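PDB 6Y5Z: capsid protein VP1 from Human polyomavirus 12, which probably forms, as disulfide-linked pentamers, the T=7 icosahedral capsid of the virus, through which it attaches to host cells. Local coordinates for residues Asn104-Thr112 and Trp248-His256. Sequence-based numbering, arbitrary orientation.
Sequences NVHDYMTRT and WFTAGSGTH
The carbonyl oxygen of Y108 accepts the backbone N-H of G252 (N to O 3.0 Å), the donor standing above the carbonyl plane, and the CA of A251 comes to 3.5 Å from the same Y108 O in a CA-H...O contact. M109 and A251 form a single beta bridge; on its other side a water accepts from T110 N (2.9 Å) and donates to T250 O (2.6 Å), in place of a direct bond. With CG anti to the backbone N (chi1 -180°), the Y108 ring is carried over G252, whose CA sits 3.9 Å from the ring centroid in a CH-pi contact. At the far end of the ring, Y108 OH reaches S253 CA at 3.3 Å. M109 CG packs on F249 CZ at 4.1 Å, the two side chains crossing at about a right angle, while F42 meets the F249 ring edge-to-face. D107 OD1 accepts from Y108 N at 2.7 Å, and H106 is held by D55 and E185 of a neighbouring subunit. The contact thus ties the long loop between strands 83-96 and 124-131 to the type I turn A251-G254 after strand 237-250, at one end of the antiparallel jelly-roll beta-sandwich of polyomavirus VP1.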
# COMPACT_ATOMS: atom_id res chain seq x y z
N ASN D 104 -20.01 -0.18 14.54
CA ASN D 104 -21.45 -0.36 14.83
C ASN D 104 -22.16 -0.81 13.55
O ASN D 104 -22.36 0.04 12.66
CB ASN D 104 -22.03 0.93 15.39
CG ASN D 104 -23.52 0.87 15.63
OD1 ASN D 104 -24.22 -0.04 15.16
ND2 ASN D 104 -24.01 1.83 16.41
N VAL D 105 -22.55 -2.08 13.46
CA VAL D 105 -23.28 -2.61 12.28
C VAL D 105 -24.63 -3.18 12.73
O VAL D 105 -25.20 -4.04 12.01
CB VAL D 105 -22.39 -3.63 11.53
CG1 VAL D 105 -21.19 -2.93 10.90
CG2 VAL D 105 -21.96 -4.80 12.40
N HIS D 106 -25.14 -2.70 13.87
CA HIS D 106 -26.47 -3.10 14.40
C HIS D 106 -27.46 -1.94 14.26
O HIS D 106 -28.63 -2.15 14.55
CB HIS D 106 -26.36 -3.60 15.84
CG HIS D 106 -25.94 -2.54 16.78
ND1 HIS D 106 -26.80 -1.56 17.20
CD2 HIS D 106 -24.74 -2.28 17.36
CE1 HIS D 106 -26.15 -0.72 17.98
NE2 HIS D 106 -24.88 -1.14 18.09
N ASP D 107 -27.00 -0.76 13.88
CA ASP D 107 -27.89 0.42 13.72
C ASP D 107 -28.85 0.17 12.56
O ASP D 107 -28.72 -0.85 11.84
CB ASP D 107 -27.11 1.71 13.49
CG ASP D 107 -27.88 2.98 13.81
OD1 ASP D 107 -29.08 2.91 14.29
OD2 ASP D 107 -27.28 4.05 13.60
N TYR D 108 -29.82 1.07 12.41
CA TYR D 108 -30.85 0.98 11.36
C TYR D 108 -30.19 1.30 10.02
O TYR D 108 -30.09 2.48 9.65
CB TYR D 108 -31.98 1.94 11.73
CG TYR D 108 -33.13 1.96 10.76
CD1 TYR D 108 -33.66 0.81 10.23
CD2 TYR D 108 -33.69 3.17 10.40
CE1 TYR D 108 -34.74 0.85 9.36
CE2 TYR D 108 -34.77 3.23 9.54
CZ TYR D 108 -35.29 2.07 9.02
OH TYR D 108 -36.35 2.16 8.16
N MET D 109 -29.71 0.24 9.35
CA MET D 109 -28.78 0.28 8.20
C MET D 109 -29.28 -0.67 7.10
O MET D 109 -30.12 -1.55 7.44
CB MET D 109 -27.39 -0.16 8.70
CG MET D 109 -26.82 0.84 9.70
SD MET D 109 -25.46 0.22 10.73
CE MET D 109 -24.07 0.33 9.60
N THR D 110 -28.82 -0.49 5.87
CA THR D 110 -28.99 -1.45 4.76
C THR D 110 -28.45 -2.80 5.23
O THR D 110 -27.42 -2.83 5.90
CB THR D 110 -28.19 -1.03 3.52
OG1 THR D 110 -28.68 0.24 3.11
CG2 THR D 110 -28.31 -2.00 2.37
N ARG D 111 -29.05 -3.88 4.75
CA ARG D 111 -28.61 -5.23 5.12
C ARG D 111 -28.79 -6.17 3.93
O ARG D 111 -29.73 -5.96 3.15
CB ARG D 111 -29.48 -5.50 6.35
CG ARG D 111 -29.29 -6.86 6.95
CD ARG D 111 -30.40 -7.02 7.97
NE ARG D 111 -29.84 -7.96 8.88
CZ ARG D 111 -30.45 -8.47 9.92
NH1 ARG D 111 -31.70 -8.12 10.20
NH2 ARG D 111 -29.80 -9.32 10.69
N THR D 112 -27.88 -7.13 3.75
CA THR D 112 -28.03 -8.23 2.76
C THR D 112 -28.54 -9.48 3.50
O THR D 112 -27.81 -10.02 4.32
CB THR D 112 -26.70 -8.51 2.06
OG1 THR D 112 -26.20 -7.28 1.55
CG2 THR D 112 -26.89 -9.53 0.96
N TRP D 248 -19.81 7.55 2.97
CA TRP D 248 -21.29 7.72 3.06
C TRP D 248 -21.90 6.63 3.93
O TRP D 248 -21.55 5.44 3.81
CB TRP D 248 -21.94 7.75 1.67
CG TRP D 248 -21.48 8.91 0.85
CD1 TRP D 248 -21.77 10.23 1.03
CD2 TRP D 248 -20.59 8.85 -0.27
NE1 TRP D 248 -21.14 10.99 0.09
CE2 TRP D 248 -20.39 10.17 -0.70
CE3 TRP D 248 -19.95 7.80 -0.94
CZ2 TRP D 248 -19.55 10.47 -1.78
CZ3 TRP D 248 -19.13 8.09 -2.01
CH2 TRP D 248 -18.94 9.41 -2.41
N PHE D 249 -22.87 7.07 4.73
CA PHE D 249 -23.75 6.22 5.56
C PHE D 249 -25.05 5.99 4.79
O PHE D 249 -25.55 6.95 4.19
CB PHE D 249 -24.02 6.94 6.87
CG PHE D 249 -24.91 6.22 7.85
CD1 PHE D 249 -26.28 6.46 7.87
CD2 PHE D 249 -24.40 5.33 8.78
CE1 PHE D 249 -27.10 5.79 8.75
CE2 PHE D 249 -25.22 4.69 9.69
CZ PHE D 249 -26.58 4.92 9.66
N THR D 250 -25.59 4.77 4.81
CA THR D 250 -26.93 4.52 4.25
C THR D 250 -27.84 3.96 5.35
O THR D 250 -27.64 2.83 5.81
CB THR D 250 -26.89 3.57 3.05
OG1 THR D 250 -25.89 4.00 2.13
CG2 THR D 250 -28.23 3.50 2.34
N ALA D 251 -28.85 4.74 5.71
CA ALA D 251 -29.87 4.35 6.70
C ALA D 251 -30.79 3.28 6.11
O ALA D 251 -31.02 3.28 4.87
CB ALA D 251 -30.68 5.55 7.13
N GLY D 252 -31.41 2.48 6.97
CA GLY D 252 -32.30 1.40 6.54
C GLY D 252 -33.65 1.89 6.02
O GLY D 252 -34.42 1.05 5.54
N SER D 253 -33.89 3.20 6.07
CA SER D 253 -35.14 3.85 5.61
C SER D 253 -35.16 3.98 4.08
O SER D 253 -36.22 4.39 3.54
CB SER D 253 -35.30 5.18 6.28
OG SER D 253 -34.14 5.98 6.08
N GLY D 254 -34.06 3.69 3.38
CA GLY D 254 -34.03 3.84 1.92
C GLY D 254 -32.66 3.58 1.33
O GLY D 254 -31.90 2.80 1.94
N THR D 255 -32.38 4.20 0.19
CA THR D 255 -31.07 4.12 -0.50
C THR D 255 -30.42 5.49 -0.52
O THR D 255 -29.28 5.59 -1.06
CB THR D 255 -31.23 3.53 -1.90
OG1 THR D 255 -32.25 4.26 -2.58
CG2 THR D 255 -31.55 2.05 -1.81
N HIS D 256 -31.05 6.49 0.09
CA HIS D 256 -30.43 7.83 0.25
C HIS D 256 -29.21 7.72 1.17
O HIS D 256 -29.25 6.97 2.15
CB HIS D 256 -31.40 8.88 0.82
CG HIS D 256 -32.26 9.52 -0.22
ND1 HIS D 256 -33.52 9.06 -0.46
CD2 HIS D 256 -32.06 10.58 -1.04
CE1 HIS D 256 -34.08 9.80 -1.40
NE2 HIS D 256 -33.20 10.75 -1.78
O HOH W 1 -26.18 0.71 5.40